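Local coordinates for dihydrodipicolinate synthase (PDB 4XKY), which probably acts as a Schiff-base-forming lyase of the DapA family, as a dihydrodipicolinate synthase or possibly an N-acetylneuraminate lyase, at residues P11-L16 against K260-A265; L17-L22 against S273-A278; L42-T47 against M60-N65. All blocks are in the same frame, centred on the assembly; numbering follows the deposited sequence.

Interaction 1: P11-L16 against K260-A265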
loop_
_atom_site.group_PDB
_atom_site.type_symbol
_atom_site.label_atom_id
_atom_site.label_comp_id
_atom_site.label_asym_id
_atom_site.label_seq_id
_atom_site.Cartn_x
_atom_site.Cartn_y
_atom_site.Cartn_z
ATOM N N PRO A 11 -24.204 12.764 -6.006
ATOM C CA PRO A 11 -23.069 13.164 -6.801
ATOM C C PRO A 11 -23.435 12.934 -8.263
ATOM O O PRO A 11 -23.420 11.791 -8.757
ATOM C CB PRO A 11 -21.957 12.214 -6.333
ATOM C CG PRO A 11 -22.683 10.958 -5.956
ATOM C CD PRO A 11 -24.106 11.360 -5.584
ATOM N N LEU A 12 -23.806 14.013 -8.941
ATOM C CA LEU A 12 -24.220 13.908 -10.328
ATOM C C LEU A 12 -23.126 13.332 -11.219
ATOM O O LEU A 12 -21.961 13.656 -11.072
ATOM C CB LEU A 12 -24.641 15.264 -10.888
ATOM C CG LEU A 12 -26.072 15.731 -10.627
ATOM C CD1 LEU A 12 -26.271 15.891 -9.140
ATOM C CD2 LEU A 12 -26.311 17.069 -11.285
ATOM N N VAL A 13 -23.525 12.485 -12.168
ATOM C CA VAL A 13 -22.673 12.174 -13.296
ATOM C C VAL A 13 -22.548 13.452 -14.123
ATOM O O VAL A 13 -23.401 14.356 -14.023
ATOM C CB VAL A 13 -23.209 10.996 -14.157
ATOM C CG1 VAL A 13 -23.309 9.720 -13.336
ATOM C CG2 VAL A 13 -24.564 11.290 -14.743
ATOM N N THR A 14 -21.450 13.551 -14.870
ATOM C CA THR A 14 -21.243 14.622 -15.823
ATOM C C THR A 14 -21.628 13.979 -17.150
ATOM O O THR A 14 -20.868 13.203 -17.699
ATOM C CB THR A 14 -19.781 15.140 -15.813
ATOM O OG1 THR A 14 -19.429 15.620 -14.495
ATOM C CG2 THR A 14 -19.604 16.268 -16.836
ATOM N N PRO A 15 -22.853 14.234 -17.632
ATOM C CA PRO A 15 -23.277 13.600 -18.893
ATOM C C PRO A 15 -22.535 14.203 -20.058
ATOM O O PRO A 15 -22.346 15.422 -20.104
ATOM C CB PRO A 15 -24.768 13.882 -18.979
ATOM C CG PRO A 15 -25.138 14.687 -17.785
ATOM C CD PRO A 15 -23.884 15.112 -17.067
ATOM N N LEU A 16 -22.083 13.329 -20.948
ATOM C CA LEU A 16 -21.219 13.668 -22.067
ATOM C C LEU A 16 -21.789 13.196 -23.396
ATOM O O LEU A 16 -22.421 12.132 -23.474
ATOM C CB LEU A 16 -19.891 12.968 -21.865
ATOM C CG LEU A 16 -19.164 13.342 -20.585
ATOM C CD1 LEU A 16 -17.894 12.507 -20.540
ATOM C CD2 LEU A 16 -18.861 14.844 -20.554
ATOM N N LYS A 260 -19.326 3.045 -15.319
ATOM C CA LYS A 260 -19.840 2.545 -16.569
ATOM C C LYS A 260 -21.252 2.004 -16.432
ATOM O O LYS A 260 -22.069 2.193 -17.307
ATOM C CB LYS A 260 -18.907 1.482 -17.132
ATOM C CG LYS A 260 -17.643 2.092 -17.674
ATOM C CD LYS A 260 -16.439 1.178 -17.600
ATOM C CE LYS A 260 -16.141 0.460 -18.870
ATOM N NZ LYS A 260 -14.659 0.383 -18.992
ATOM N N GLY A 261 -21.502 1.284 -15.347
ATOM C CA GLY A 261 -22.800 0.716 -15.090
ATOM C C GLY A 261 -23.841 1.766 -14.808
ATOM O O GLY A 261 -24.934 1.736 -15.394
ATOM N N LEU A 262 -23.519 2.682 -13.903
ATOM C CA LEU A 262 -24.400 3.809 -13.613
ATOM C C LEU A 262 -24.775 4.570 -14.870
ATOM O O LEU A 262 -25.930 4.792 -15.152
ATOM C CB LEU A 262 -23.702 4.776 -12.673
ATOM C CG LEU A 262 -24.530 5.879 -12.054
ATOM C CD1 LEU A 262 -25.633 5.267 -11.222
ATOM C CD2 LEU A 262 -23.642 6.751 -11.174
ATOM N N LYS A 263 -23.780 4.958 -15.649
ATOM C CA LYS A 263 -24.057 5.714 -16.865
ATOM C C LYS A 263 -24.834 4.880 -17.915
ATOM O O LYS A 263 -25.730 5.393 -18.577
ATOM C CB LYS A 263 -22.769 6.310 -17.434
ATOM C CG LYS A 263 -22.335 7.608 -16.764
ATOM C CD LYS A 263 -21.366 8.351 -17.671
ATOM C CE LYS A 263 -21.195 9.794 -17.258
ATOM N NZ LYS A 263 -20.273 10.561 -18.153
ATOM N N CYS A 264 -24.492 3.603 -18.062
ATOM C CA CYS A 264 -25.243 2.720 -18.943
ATOM C C CYS A 264 -26.731 2.688 -18.508
ATOM O O CYS A 264 -27.659 2.899 -19.323
ATOM C CB CYS A 264 -24.636 1.329 -18.906
ATOM S SG CYS A 264 -25.391 0.216 -20.082
ATOM N N ALA A 265 -26.944 2.476 -17.209
ATOM C CA ALA A 265 -28.300 2.428 -16.673
ATOM C C ALA A 265 -29.049 3.732 -16.918
ATOM O O ALA A 265 -30.212 3.671 -17.305
ATOM C CB ALA A 265 -28.307 2.111 -15.195
HETATM O O HOH W 1 -22.555 10.564 -20.285
#

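Interaction 2: L17-L22 against S273-A278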
loop_
_atom_site.group_PDB
_atom_site.type_symbol
_atom_site.label_atom_id
_atom_site.label_comp_id
_atom_site.label_asym_id
_atom_site.label_seq_id
_atom_site.Cartn_x
_atom_site.Cartn_y
_atom_site.Cartn_z
ATOM N N LEU A 17 -21.575 13.981 -24.445
ATOM C CA LEU A 17 -21.800 13.501 -25.824
ATOM C C LEU A 17 -20.517 12.962 -26.420
ATOM O O LEU A 17 -20.536 12.178 -27.355
ATOM C CB LEU A 17 -22.338 14.636 -26.713
ATOM C CG LEU A 17 -23.712 15.185 -26.321
ATOM C CD1 LEU A 17 -24.176 16.256 -27.320
ATOM C CD2 LEU A 17 -24.739 14.052 -26.297
ATOM N N ASP A 18 -19.394 13.442 -25.906
ATOM C CA ASP A 18 -18.075 13.004 -26.362
ATOM C C ASP A 18 -17.093 13.326 -25.246
ATOM O O ASP A 18 -17.494 13.900 -24.238
ATOM C CB ASP A 18 -17.686 13.674 -27.688
ATOM C CG ASP A 18 -16.565 12.922 -28.435
ATOM O OD1 ASP A 18 -16.252 11.778 -28.075
ATOM O OD2 ASP A 18 -15.982 13.478 -29.383
ATOM N N ASP A 19 -15.828 12.948 -25.421
ATOM C CA ASP A 19 -14.846 13.029 -24.359
ATOM C C ASP A 19 -14.793 14.441 -23.789
ATOM O O ASP A 19 -14.586 14.611 -22.597
ATOM C CB ASP A 19 -13.447 12.636 -24.848
ATOM C CG ASP A 19 -13.366 11.202 -25.350
ATOM O OD1 ASP A 19 -13.705 10.260 -24.628
ATOM O OD2 ASP A 19 -12.946 11.006 -26.494
ATOM N N ASP A 20 -14.964 15.450 -24.631
ATOM C CA ASP A 20 -14.867 16.833 -24.189
ATOM C C ASP A 20 -16.110 17.634 -24.536
ATOM O O ASP A 20 -16.009 18.839 -24.739
ATOM C CB ASP A 20 -13.670 17.520 -24.851
ATOM C CG ASP A 20 -13.116 18.656 -23.998
ATOM O OD1 ASP A 20 -13.249 18.626 -22.756
ATOM O OD2 ASP A 20 -12.517 19.569 -24.551
ATOM N N VAL A 21 -17.277 16.988 -24.608
ATOM C CA VAL A 21 -18.524 17.706 -24.998
ATOM C C VAL A 21 -19.590 17.339 -23.999
ATOM O O VAL A 21 -19.883 16.161 -23.822
ATOM C CB VAL A 21 -19.055 17.313 -26.410
ATOM C CG1 VAL A 21 -20.367 18.062 -26.757
ATOM C CG2 VAL A 21 -18.021 17.597 -27.480
ATOM N N LEU A 22 -20.175 18.346 -23.373
ATOM C CA LEU A 22 -21.197 18.158 -22.358
ATOM C C LEU A 22 -22.556 17.836 -23.005
ATOM O O LEU A 22 -22.947 18.487 -23.962
ATOM C CB LEU A 22 -21.323 19.436 -21.515
ATOM C CG LEU A 22 -22.217 19.398 -20.255
ATOM C CD1 LEU A 22 -21.606 18.544 -19.149
ATOM C CD2 LEU A 22 -22.486 20.809 -19.728
ATOM N N SER A 273 -27.024 10.617 -21.685
ATOM C CA SER A 273 -26.052 9.864 -22.450
ATOM C C SER A 273 -25.233 8.971 -21.536
ATOM O O SER A 273 -24.910 9.324 -20.394
ATOM C CB SER A 273 -25.116 10.805 -23.182
ATOM O OG SER A 273 -24.064 10.086 -23.789
ATOM N N ASP A 274 -24.903 7.803 -22.045
ATOM C CA ASP A 274 -24.014 6.902 -21.309
ATOM C C ASP A 274 -22.558 7.113 -21.643
ATOM O O ASP A 274 -21.697 6.348 -21.179
ATOM C CB ASP A 274 -24.388 5.436 -21.588
ATOM C CG ASP A 274 -24.517 5.130 -23.078
ATOM O OD1 ASP A 274 -24.427 6.050 -23.926
ATOM O OD2 ASP A 274 -24.693 3.950 -23.412
ATOM N N TYR A 275 -22.237 8.122 -22.441
ATOM C CA TYR A 275 -20.834 8.268 -22.891
ATOM C C TYR A 275 -19.871 8.465 -21.709
ATOM O O TYR A 275 -20.163 9.253 -20.800
ATOM C CB TYR A 275 -20.674 9.437 -23.896
ATOM C CG TYR A 275 -19.377 9.349 -24.667
ATOM C CD1 TYR A 275 -19.311 8.636 -25.854
ATOM C CD2 TYR A 275 -18.210 9.951 -24.188
ATOM C CE1 TYR A 275 -18.136 8.545 -26.551
ATOM C CE2 TYR A 275 -17.024 9.832 -24.870
ATOM C CZ TYR A 275 -17.014 9.139 -26.057
ATOM O OH TYR A 275 -15.889 9.003 -26.792
ATOM N N VAL A 276 -18.721 7.782 -21.757
ATOM C CA VAL A 276 -17.691 7.849 -20.702
ATOM C C VAL A 276 -16.382 8.412 -21.285
ATOM O O VAL A 276 -15.953 8.009 -22.367
ATOM C CB VAL A 276 -17.429 6.460 -20.090
ATOM C CG1 VAL A 276 -16.292 6.508 -19.083
ATOM C CG2 VAL A 276 -18.692 5.923 -19.419
ATOM N N ALA A 277 -15.743 9.355 -20.585
ATOM C CA ALA A 277 -14.599 10.048 -21.173
ATOM C C ALA A 277 -13.379 9.144 -21.165
ATOM O O ALA A 277 -13.130 8.440 -20.183
ATOM C CB ALA A 277 -14.250 11.287 -20.360
ATOM N N ALA A 278 -12.620 9.208 -22.238
ATOM C CA ALA A 278 -11.294 8.624 -22.284
ATOM C C ALA A 278 -10.485 9.057 -21.047
ATOM O O ALA A 278 -10.586 10.206 -20.606
ATOM C CB ALA A 278 -10.584 9.066 -23.553
#

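Interaction 3: L42-T47 against M60-N65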
loop_
_atom_site.group_PDB
_atom_site.type_symbol
_atom_site.label_atom_id
_atom_site.label_comp_id
_atom_site.label_asym_id
_atom_site.label_seq_id
_atom_site.Cartn_x
_atom_site.Cartn_y
_atom_site.Cartn_z
ATOM N N LEU A 42 -27.589 19.046 -4.904
ATOM C CA LEU A 42 -26.843 18.503 -6.030
ATOM C C LEU A 42 -25.362 18.725 -5.801
ATOM O O LEU A 42 -24.936 19.848 -5.488
ATOM C CB LEU A 42 -27.223 19.243 -7.307
ATOM C CG LEU A 42 -28.722 19.387 -7.571
ATOM C CD1 LEU A 42 -28.936 20.191 -8.843
ATOM C CD2 LEU A 42 -29.392 18.036 -7.710
ATOM N N PHE A 43 -24.585 17.664 -5.982
ATOM C CA PHE A 43 -23.163 17.699 -5.788
ATOM C C PHE A 43 -22.503 17.445 -7.130
ATOM O O PHE A 43 -22.670 16.370 -7.723
ATOM C CB PHE A 43 -22.757 16.666 -4.739
ATOM C CG PHE A 43 -21.276 16.523 -4.571
ATOM C CD1 PHE A 43 -20.443 17.635 -4.561
ATOM C CD2 PHE A 43 -20.702 15.271 -4.445
ATOM C CE1 PHE A 43 -19.070 17.484 -4.434
ATOM C CE2 PHE A 43 -19.325 15.117 -4.299
ATOM C CZ PHE A 43 -18.512 16.227 -4.294
ATOM N N VAL A 44 -21.803 18.452 -7.653
ATOM C CA VAL A 44 -21.166 18.278 -8.953
ATOM C C VAL A 44 -19.659 18.163 -8.860
ATOM O O VAL A 44 -19.030 18.707 -7.945
ATOM C CB VAL A 44 -21.548 19.352 -9.978
ATOM C CG1 VAL A 44 -23.070 19.428 -10.112
ATOM C CG2 VAL A 44 -20.982 20.714 -9.623
ATOM N N LEU A 45 -19.134 17.449 -9.856
ATOM C CA LEU A 45 -17.715 17.175 -10.041
ATOM C C LEU A 45 -17.082 16.285 -8.968
ATOM O O LEU A 45 -15.901 16.365 -8.713
ATOM C CB LEU A 45 -16.942 18.496 -10.221
ATOM C CG LEU A 45 -17.387 19.293 -11.450
ATOM C CD1 LEU A 45 -16.546 20.543 -11.590
ATOM C CD2 LEU A 45 -17.276 18.488 -12.729
ATOM N N GLY A 46 -17.864 15.437 -8.332
ATOM C CA GLY A 46 -17.296 14.395 -7.480
ATOM C C GLY A 46 -16.656 13.332 -8.386
ATOM O O GLY A 46 -16.586 13.510 -9.621
ATOM N N THR A 47 -16.175 12.257 -7.759
ATOM C CA THR A 47 -15.652 11.038 -8.432
ATOM C C THR A 47 -16.639 10.459 -9.453
ATOM O O THR A 47 -16.275 10.158 -10.579
ATOM C CB THR A 47 -15.328 9.928 -7.401
ATOM O OG1 THR A 47 -14.488 10.463 -6.371
ATOM C CG2 THR A 47 -14.563 8.750 -8.063
ATOM N N MET A 60 -15.831 23.475 -16.049
ATOM C CA MET A 60 -16.492 24.782 -15.940
ATOM C C MET A 60 -17.897 24.769 -16.529
ATOM O O MET A 60 -18.815 25.312 -15.929
ATOM C CB MET A 60 -15.649 25.892 -16.549
ATOM C CG MET A 60 -14.402 26.139 -15.713
ATOM S SD MET A 60 -13.264 27.455 -16.215
ATOM C CE MET A 60 -13.122 27.220 -17.986
ATOM N N GLU A 61 -18.071 24.119 -17.672
ATOM C CA GLU A 61 -19.391 23.992 -18.268
ATOM C C GLU A 61 -20.362 23.205 -17.389
ATOM O O GLU A 61 -21.533 23.540 -17.329
ATOM C CB GLU A 61 -19.297 23.372 -19.648
ATOM C CG GLU A 61 -18.512 24.254 -20.600
ATOM C CD GLU A 61 -18.427 23.703 -22.006
ATOM O OE1 GLU A 61 -18.871 22.558 -22.241
ATOM O OE2 GLU A 61 -17.881 24.414 -22.872
ATOM N N MET A 62 -19.877 22.181 -16.698
ATOM C CA MET A 62 -20.747 21.421 -15.833
ATOM C C MET A 62 -21.252 22.308 -14.707
ATOM O O MET A 62 -22.416 22.268 -14.381
ATOM C CB MET A 62 -20.037 20.216 -15.245
ATOM C CG MET A 62 -20.866 19.352 -14.280
ATOM S SD MET A 62 -22.353 18.650 -15.039
ATOM C CE MET A 62 -23.019 17.719 -13.667
ATOM N N ILE A 63 -20.356 23.076 -14.093
ATOM C CA ILE A 63 -20.732 23.992 -13.040
ATOM C C ILE A 63 -21.759 25.022 -13.517
ATOM O O ILE A 63 -22.792 25.204 -12.874
ATOM C CB ILE A 63 -19.490 24.709 -12.502
ATOM C CG1 ILE A 63 -18.625 23.714 -11.730
ATOM C CG2 ILE A 63 -19.851 25.882 -11.588
ATOM C CD1 ILE A 63 -17.210 24.201 -11.506
ATOM N N LYS A 64 -21.451 25.704 -14.621
ATOM C CA LYS A 64 -22.325 26.746 -15.156
ATOM C C LYS A 64 -23.693 26.191 -15.514
ATOM O O LYS A 64 -24.701 26.686 -15.033
ATOM C CB LYS A 64 -21.731 27.403 -16.401
ATOM C CG LYS A 64 -20.432 28.191 -16.204
ATOM C CD LYS A 64 -20.186 29.090 -17.428
ATOM C CE LYS A 64 -18.722 29.251 -17.825
ATOM N NZ LYS A 64 -18.213 28.076 -18.598
ATOM N N ASN A 65 -23.749 25.166 -16.354
ATOM C CA ASN A 65 -25.060 24.573 -16.686
ATOM C C ASN A 65 -25.826 24.044 -15.476
ATOM O O ASN A 65 -27.045 24.189 -15.416
ATOM C CB ASN A 65 -24.935 23.467 -17.739
ATOM C CG ASN A 65 -24.739 24.017 -19.119
ATOM O OD1 ASN A 65 -25.704 24.323 -19.823
ATOM N ND2 ASN A 65 -23.485 24.212 -19.498
#

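Interaction 1: P11-L16 against K260-A265
In this TIM-barrel enzyme of the DapA family, the loop that follows strand 7-8 packs against helix 257-268 through an extended lysine and the branched side chains of Val13, Leu16 and Leu262. Lys263 has the largest share of the contact. Its CG stands anti to the carbonyl carbon (chi1 -82°), and beyond CG the chain runs extended, so the methylenes cross from the helix to the loop and deliver the ammonium group to the backbone. On the way they pass Val13, the two side chains sliding by each other in opposite directions, with CE of Lys263 3.9 Å from CB of Val13. Val13 points at the helix. Its CG1 is anti to the carbonyl carbon and reaches CD2 of Leu262 at 3.7 Å, the two side chains crossing obliquely. Leu262, with CG anti to its backbone N (chi1 -169°), also rests on Met214. Leu16 approaches the far end of the lysine obliquely, its CG and CD1 beside NZ. Four acceptors surround the three protons of the buried ammonium, so at least one proton is probably shared. Glu50 OE2 forms a salt bridge with it and Tyr275 O a hydrogen bond, a setting that would favour the charged state. A water accepts from both Lys263 NZ, at 3.1 Å, and Leu16 N, tying the lysine to the loop backbone a second time. The direct tie is the bond from Lys263 NZ to Thr14 O, 2.7 Å long, in which the nitrogen sits above the carbonyl plane, with a C=O...N angle of 145°.

Interaction 2: L17-L22 against S273-A278
Asp19 OD1 is the main polar link between the turn at 17-22 and the loop 273-278. It accepts the backbone N-H of Ala278 at 2.8 Å in a nearly straight bond (171°), the nitrogen lying above the carboxylate plane. Within the turn, Asp19 N donates a weak bond to Asp18 OD1. The phenol of Tyr275 stands close to both acids: its OH is 3.3 Å from Asp19 OD1, a weak bond, its single proton having a second acceptor within reach, and 3.1 Å from Asp18 OD1. Tyr275 has CG anti to its backbone N (chi1 -163°), which lays one face of the ring against the Asp18 backbone; Asp18 CA makes a CH-pi contact 3.9 Å from the ring centroid, and Leu17 O lies over the same face toward the rim. The Asp19 carboxylate carbon meets the ring at its edge, in plane. Each segment is also braced internally. Leu17 and Asp18 both face Val21 in a classic beta bulge closed by a type I turn from Asp18 to Val21, while Ser273 OG accepts from Tyr275 N at 3.0 Å, forming an ST turn. Asp20, turned from the loop, bonds Ser55 OG, and Ala277 N is satisfied by Glu50. The turn leads into strand 21-22, where Leu22 rests on helix 56-70, while the opposing loop joins helix 257-268 to helix 285-298 and lays Val276 on the former.

Interaction 3: L42-T47 against M60-N65
Strand 42-44 and helix 56-70 are the first two elements of a beta-alpha-beta unit completed by strand 76-79, and here the end of the strand packs on the helix through four buried apolar side chains. Val44 points at the helix; its CG1, anti to the carbonyl carbon (chi1 -54°), meets the terminal methyl CE of Met62 at 3.9 Å, the two side chains crossing obliquely. Met62 reaches it because CG is anti to the backbone N and the chain then bends at chi2 (60°). Leu45 follows just past the strand, where a positive phi of 67° breaks the extended backbone, and its two methyls divide between two helix residues. CD2 lies 4.0 Å from Met62 CG, the leucine and methionine sliding past each other in opposite directions. CD1 meets the tip of Ile63 instead, 3.7 Å from its CD1, with the side chains crossing at about a right angle. Val44 CG2 is more loosely set, 4.4 Å from Ile63 CG1. Within the helix, Asn65 ND2 donates to Glu61 O at 3.0 Å, and that carbonyl also accepts from Asn65 N. Val78 touches Val44 and Ile63, Leu91 and Leu94 of helix 85-97 pack on Ile63, and Leu27 of helix 24-36 on Met62. Aliphatic packing of this kind, with an outward-facing strand residue set against the helix that follows it, is the layer between barrel and helices of a TIM barrel.

How the interactions relate
Interactions 1 and 2 adjoin directly, their centres about 10 Å apart: Leu16 O probably bonds Ser273 OG (2.6 Å), and Lys263 of interaction 1 reaches the Tyr275 carbonyl of interaction 2, 3.0 Å from NZ to O. Glu50 serves both, through Lys263 and Ala277. Interaction 3, nested in sequence within the loops closed by the other two, joins interaction 1 through a probable backbone bond from Leu12 N to Phe43 O (2.9 Å) and packs on interaction 2 where Leu22 CD2 lies 3.6 Å from Asn65 ND2. Interactions 1 and 3 come nearest the predicted active site: Leu262 and Thr48 side chains are about 4 Å apart, those of Leu45 and Tyr136 about 8 Å.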